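Local coordinates for pyridoxine 4-oxidase (Mesorhizobium loti, PDB 4HA6), which oxidises pyridoxine to pyridoxal with bound FAD, as a flavin-dependent member of the GMC oxidoreductase family, at residues Asn288-Ala302 / Ser354-Arg368. Numbering follows the deposited sequence.
Sequences NLQDHLLGAGNLYAA and SAYSLLFGITHPTSR
R368 CG stands anti to the carbonyl carbon, and a bend at chi2 (-67°) lays the guanidinium flat against the amide of Q290. The two planes are 5° apart, and Q290 CD sits 3.4 Å from R368 CZ, over the middle of the group. R368 NH1 donates to P365 O and S367 O, both at 2.8 Å, which fixes the rotation of the stacked group. Q290 NE2 bonds N288 O, and a water joins Q290 OE1 to P365 O. The amide's main polar partner, L484, lies outside the two segments. Replacing R368 by alanine removes the guanidinium and is likely to leave one face of the Q290 amide without its cover and the carbonyls of P365 and S367 without their shared donor. Further along, H292 NE2 donates to T363 O at 2.8 Å. T363 O lies in the H292 ring plane, while NE2 approaches from above the T363 carbonyl plane. L293 N donates to a water near I362 O. Beyond it the chains pair as antiparallel strands. Y356 CG sits between the backbone N and the carbonyl carbon (chi1 55°), and Y300 CB makes a CH-pi contact over one face of its ring, 3.7 Å from Y356 CZ. The two tyrosine rings are nearly parallel but barely overlap. G295 CA makes a CH-pi contact over the F360 ring. L358 and N298 exchange two backbone bonds, and Y300 OH bonds N298 OD1 at 2.6 Å. The H292 imidazole ties the loop at T363 to H446 of the pyridoxamine pocket. The L294 side chain comes within about 4 Å (nearest atoms) of the pyridoxamine, consistent with this strand pair walling the substrate.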
loop_
_atom_site.group_PDB
_atom_site.type_symbol
_atom_site.label_atom_id
_atom_site.label_comp_id
_atom_site.label_asym_id
_atom_site.label_seq_id
_atom_site.Cartn_x
_atom_site.Cartn_y
_atom_site.Cartn_z
ATOM N N ASN A 288 1.152 15.918 -0.519
ATOM C CA ASN A 288 2.055 14.882 -1.065
ATOM C C ASN A 288 1.349 13.522 -1.202
ATOM O O ASN A 288 2.012 12.480 -1.307
ATOM C CB ASN A 288 3.349 14.764 -0.201
ATOM C CG ASN A 288 4.420 13.797 -0.785
ATOM O OD1 ASN A 288 4.838 12.803 -0.133
ATOM N ND2 ASN A 288 4.878 14.098 -1.994
ATOM N N LEU A 289 0.012 13.515 -1.200
ATOM C CA LEU A 289 -0.729 12.248 -1.318
ATOM C C LEU A 289 -0.466 11.578 -2.663
ATOM O O LEU A 289 -0.667 12.193 -3.721
ATOM C CB LEU A 289 -2.241 12.441 -1.146
ATOM C CG LEU A 289 -3.104 11.219 -1.552
ATOM C CD1 LEU A 289 -2.900 10.088 -0.573
ATOM C CD2 LEU A 289 -4.612 11.535 -1.675
ATOM N N GLN A 290 -0.034 10.317 -2.618
ATOM C CA GLN A 290 0.203 9.534 -3.839
ATOM C C GLN A 290 -0.563 8.216 -3.814
ATOM O O GLN A 290 -0.874 7.699 -2.748
ATOM C CB GLN A 290 1.696 9.227 -3.983
ATOM C CG GLN A 290 2.554 10.465 -4.163
ATOM C CD GLN A 290 3.990 10.209 -3.775
ATOM O OE1 GLN A 290 4.698 9.449 -4.445
ATOM N NE2 GLN A 290 4.416 10.799 -2.656
ATOM N N ASP A 291 -0.818 7.653 -4.993
ATOM C CA ASP A 291 -1.443 6.338 -5.101
ATOM C C ASP A 291 -1.087 5.774 -6.474
ATOM O O ASP A 291 -0.670 6.523 -7.369
ATOM C CB ASP A 291 -2.961 6.447 -4.926
ATOM C CG ASP A 291 -3.686 5.097 -5.051
ATOM O OD1 ASP A 291 -3.105 4.040 -4.680
ATOM O OD2 ASP A 291 -4.858 5.104 -5.512
ATOM N N HIS A 292 -1.202 4.456 -6.631
ATOM C CA HIS A 292 -0.988 3.826 -7.942
ATOM C C HIS A 292 -2.350 3.649 -8.594
ATOM O O HIS A 292 -3.346 3.451 -7.895
ATOM C CB HIS A 292 -0.336 2.445 -7.802
ATOM C CG HIS A 292 1.154 2.466 -7.637
ATOM N ND1 HIS A 292 1.794 1.790 -6.620
ATOM C CD2 HIS A 292 2.131 3.036 -8.382
ATOM C CE1 HIS A 292 3.101 1.962 -6.730
ATOM N NE2 HIS A 292 3.330 2.716 -7.792
ATOM N N LEU A 293 -2.385 3.716 -9.926
ATOM C CA LEU A 293 -3.562 3.354 -10.704
ATOM C C LEU A 293 -3.302 2.095 -11.535
ATOM O O LEU A 293 -2.156 1.822 -11.938
ATOM C CB LEU A 293 -3.949 4.493 -11.656
ATOM C CG LEU A 293 -4.543 5.738 -11.012
ATOM C CD1 LEU A 293 -4.567 6.890 -12.009
ATOM C CD2 LEU A 293 -5.951 5.421 -10.517
ATOM N N LEU A 294 -4.370 1.337 -11.794
ATOM C CA LEU A 294 -4.332 0.287 -12.806
ATOM C C LEU A 294 -5.480 0.498 -13.782
ATOM O O LEU A 294 -6.613 0.749 -13.367
ATOM C CB LEU A 294 -4.442 -1.095 -12.170
ATOM C CG LEU A 294 -3.216 -1.571 -11.395
ATOM C CD1 LEU A 294 -3.485 -2.882 -10.676
ATOM C CD2 LEU A 294 -2.034 -1.711 -12.346
ATOM N N GLY A 295 -5.193 0.394 -15.077
ATOM C CA GLY A 295 -6.230 0.465 -16.078
ATOM C C GLY A 295 -6.994 -0.847 -16.103
ATOM O O GLY A 295 -6.405 -1.920 -16.313
ATOM N N ALA A 296 -8.305 -0.764 -15.892
ATOM C CA ALA A 296 -9.158 -1.952 -15.855
ATOM C C ALA A 296 -10.186 -1.897 -16.979
ATOM O O ALA A 296 -11.289 -1.389 -16.779
ATOM C CB ALA A 296 -9.874 -2.053 -14.502
ATOM N N GLY A 297 -9.828 -2.413 -18.155
ATOM C CA GLY A 297 -8.515 -3.008 -18.377
ATOM C C GLY A 297 -8.367 -3.352 -19.843
ATOM O O GLY A 297 -9.300 -3.152 -20.627
ATOM N N ASN A 298 -7.193 -3.836 -20.232
ATOM C CA ASN A 298 -7.014 -4.386 -21.576
ATOM C C ASN A 298 -7.733 -5.753 -21.559
ATOM O O ASN A 298 -7.122 -6.789 -21.272
ATOM C CB ASN A 298 -5.509 -4.519 -21.862
ATOM C CG ASN A 298 -5.193 -4.817 -23.316
ATOM O OD1 ASN A 298 -4.062 -5.199 -23.643
ATOM N ND2 ASN A 298 -6.173 -4.628 -24.201
ATOM N N LEU A 299 -9.044 -5.726 -21.823
ATOM C CA LEU A 299 -9.949 -6.863 -21.628
ATOM C C LEU A 299 -9.994 -7.760 -22.868
ATOM O O LEU A 299 -10.241 -7.267 -23.975
ATOM C CB LEU A 299 -11.363 -6.330 -21.367
ATOM C CG LEU A 299 -12.387 -7.063 -20.494
ATOM C CD1 LEU A 299 -13.755 -7.170 -21.202
ATOM C CD2 LEU A 299 -11.888 -8.413 -19.988
ATOM N N TYR A 300 -9.778 -9.064 -22.679
ATOM C CA TYR A 300 -9.782 -10.038 -23.789
ATOM C C TYR A 300 -10.853 -11.115 -23.640
ATOM O O TYR A 300 -10.949 -11.777 -22.599
ATOM C CB TYR A 300 -8.417 -10.733 -23.900
ATOM C CG TYR A 300 -7.303 -9.798 -24.280
ATOM C CD1 TYR A 300 -6.976 -9.596 -25.615
ATOM C CD2 TYR A 300 -6.592 -9.086 -23.305
ATOM C CE1 TYR A 300 -5.956 -8.718 -25.986
ATOM C CE2 TYR A 300 -5.566 -8.204 -23.663
ATOM C CZ TYR A 300 -5.258 -8.028 -25.008
ATOM O OH TYR A 300 -4.253 -7.166 -25.388
ATOM N N ALA A 301 -11.644 -11.317 -24.687
ATOM C CA ALA A 301 -12.545 -12.463 -24.721
ATOM C C ALA A 301 -11.685 -13.721 -24.773
ATOM O O ALA A 301 -10.702 -13.772 -25.527
ATOM C CB ALA A 301 -13.459 -12.390 -25.948
ATOM N N ALA A 302 -12.033 -14.735 -23.983
ATOM C CA ALA A 302 -11.240 -15.968 -23.978
ATOM C C ALA A 302 -11.754 -16.993 -24.986
ATOM O O ALA A 302 -12.965 -17.125 -25.186
ATOM C CB ALA A 302 -11.168 -16.571 -22.585
ATOM N N SER A 354 -15.337 -16.173 -19.022
ATOM C CA SER A 354 -15.381 -15.873 -20.462
ATOM C C SER A 354 -14.322 -14.861 -20.923
ATOM O O SER A 354 -14.121 -14.652 -22.127
ATOM C CB SER A 354 -16.758 -15.337 -20.840
ATOM O OG SER A 354 -16.882 -13.978 -20.459
ATOM N N ALA A 355 -13.652 -14.230 -19.969
ATOM C CA ALA A 355 -12.681 -13.197 -20.309
ATOM C C ALA A 355 -11.595 -13.067 -19.252
ATOM O O ALA A 355 -11.741 -13.537 -18.109
ATOM C CB ALA A 355 -13.387 -11.845 -20.532
ATOM N N TYR A 356 -10.493 -12.441 -19.654
ATOM C CA TYR A 356 -9.439 -12.047 -18.725
ATOM C C TYR A 356 -8.985 -10.648 -19.096
ATOM O O TYR A 356 -9.162 -10.211 -20.244
ATOM C CB TYR A 356 -8.262 -13.015 -18.770
ATOM C CG TYR A 356 -7.657 -13.218 -20.152
ATOM C CD1 TYR A 356 -8.159 -14.184 -21.019
ATOM C CD2 TYR A 356 -6.557 -12.473 -20.568
ATOM C CE1 TYR A 356 -7.600 -14.383 -22.272
ATOM C CE2 TYR A 356 -5.993 -12.660 -21.822
ATOM C CZ TYR A 356 -6.521 -13.615 -22.669
ATOM O OH TYR A 356 -5.965 -13.812 -23.918
ATOM N N SER A 357 -8.436 -9.936 -18.118
ATOM C CA SER A 357 -7.967 -8.577 -18.334
ATOM C C SER A 357 -6.479 -8.511 -18.077
ATOM O O SER A 357 -5.969 -9.175 -17.171
ATOM C CB SER A 357 -8.658 -7.598 -17.380
ATOM O OG SER A 357 -9.992 -7.340 -17.759
ATOM N N LEU A 358 -5.786 -7.721 -18.890
ATOM C CA LEU A 358 -4.424 -7.324 -18.582
ATOM C C LEU A 358 -4.546 -5.933 -17.976
ATOM O O LEU A 358 -5.167 -5.038 -18.561
ATOM C CB LEU A 358 -3.551 -7.287 -19.835
ATOM C CG LEU A 358 -3.465 -8.540 -20.709
ATOM C CD1 LEU A 358 -2.259 -8.437 -21.612
ATOM C CD2 LEU A 358 -3.418 -9.824 -19.897
ATOM N N LEU A 359 -3.984 -5.763 -16.789
ATOM C CA LEU A 359 -4.068 -4.497 -16.097
ATOM C C LEU A 359 -2.793 -3.740 -16.420
ATOM O O LEU A 359 -1.729 -4.347 -16.595
ATOM C CB LEU A 359 -4.217 -4.744 -14.600
ATOM C CG LEU A 359 -5.335 -5.740 -14.269
ATOM C CD1 LEU A 359 -5.352 -6.084 -12.794
ATOM C CD2 LEU A 359 -6.693 -5.195 -14.705
ATOM N N PHE A 360 -2.892 -2.426 -16.550
ATOM C CA PHE A 360 -1.733 -1.641 -16.978
ATOM C C PHE A 360 -1.682 -0.387 -16.121
ATOM O O PHE A 360 -2.739 0.185 -15.763
ATOM C CB PHE A 360 -1.795 -1.333 -18.487
ATOM C CG PHE A 360 -3.056 -0.623 -18.912
ATOM C CD1 PHE A 360 -4.182 -1.346 -19.306
ATOM C CD2 PHE A 360 -3.121 0.774 -18.895
ATOM C CE1 PHE A 360 -5.365 -0.694 -19.681
ATOM C CE2 PHE A 360 -4.301 1.444 -19.276
ATOM C CZ PHE A 360 -5.424 0.702 -19.664
ATOM N N GLY A 361 -0.474 0.020 -15.739
ATOM C CA GLY A 361 -0.330 1.127 -14.801
ATOM C C GLY A 361 1.003 1.821 -14.991
ATOM O O GLY A 361 1.824 1.358 -15.787
ATOM N N ILE A 362 1.219 2.933 -14.284
ATOM C CA ILE A 362 2.535 3.570 -14.274
ATOM C C ILE A 362 3.102 3.418 -12.869
ATOM O O ILE A 362 2.345 3.372 -11.885
ATOM C CB ILE A 362 2.474 5.069 -14.674
ATOM C CG1 ILE A 362 1.590 5.867 -13.696
ATOM C CG2 ILE A 362 1.977 5.206 -16.109
ATOM C CD1 ILE A 362 1.656 7.360 -13.931
ATOM N N THR A 363 4.422 3.326 -12.756
ATOM C CA THR A 363 4.991 2.903 -11.475
ATOM C C THR A 363 5.362 4.036 -10.544
ATOM O O THR A 363 5.444 3.828 -9.327
ATOM C CB THR A 363 6.236 2.033 -11.673
ATOM O OG1 THR A 363 7.107 2.666 -12.617
ATOM C CG2 THR A 363 5.848 0.651 -12.179
ATOM N N HIS A 364 5.613 5.223 -11.100
ATOM C CA HIS A 364 6.040 6.369 -10.286
ATOM C C HIS A 364 5.293 7.642 -10.716
ATOM O O HIS A 364 5.882 8.533 -11.334
ATOM C CB HIS A 364 7.557 6.563 -10.422
ATOM C CG HIS A 364 8.354 5.364 -10.014
ATOM N ND1 HIS A 364 8.664 4.344 -10.887
ATOM C CD2 HIS A 364 8.859 4.992 -8.809
ATOM C CE1 HIS A 364 9.359 3.415 -10.250
ATOM N NE2 HIS A 364 9.479 3.777 -8.984
ATOM N N PRO A 365 3.989 7.736 -10.395
ATOM C CA PRO A 365 3.224 8.925 -10.814
ATOM C C PRO A 365 3.814 10.205 -10.233
ATOM O O PRO A 365 4.283 10.200 -9.075
ATOM C CB PRO A 365 1.828 8.686 -10.212
ATOM C CG PRO A 365 2.042 7.667 -9.094
ATOM C CD PRO A 365 3.180 6.797 -9.594
ATOM N N THR A 366 3.812 11.273 -11.029
ATOM C CA THR A 366 4.332 12.552 -10.571
ATOM C C THR A 366 3.225 13.445 -10.056
ATOM O O THR A 366 3.517 14.447 -9.415
ATOM C CB THR A 366 5.164 13.302 -11.653
ATOM O OG1 THR A 366 4.325 13.660 -12.758
ATOM C CG2 THR A 366 6.286 12.428 -12.145
ATOM N N SER A 367 1.962 13.097 -10.331
ATOM C CA SER A 367 0.838 13.825 -9.730
ATOM C C SER A 367 0.876 13.720 -8.203
ATOM O O SER A 367 1.423 12.759 -7.642
ATOM C CB SER A 367 -0.512 13.305 -10.248
ATOM O OG SER A 367 -0.561 13.349 -11.667
ATOM N N ARG A 368 0.304 14.718 -7.535
ATOM C CA ARG A 368 0.315 14.772 -6.076
ATOM C C ARG A 368 -1.005 15.351 -5.598
ATOM O O ARG A 368 -1.457 16.380 -6.114
ATOM C CB ARG A 368 1.474 15.634 -5.574
ATOM C CG ARG A 368 2.864 15.051 -5.819
ATOM C CD ARG A 368 3.081 13.782 -4.980
ATOM N NE ARG A 368 4.455 13.285 -5.083
ATOM C CZ ARG A 368 4.921 12.562 -6.100
ATOM N NH1 ARG A 368 4.131 12.237 -7.124
ATOM N NH2 ARG A 368 6.185 12.151 -6.092
HETATM O O HOH W 1 5.004 8.506 -6.824
HETATM O O HOH W 2 -0.057 10.136 -7.142
HETATM O O HOH W 3 0.515 1.268 -11.243
HETATM O O HOH W 4 -0.172 4.610 -11.251
#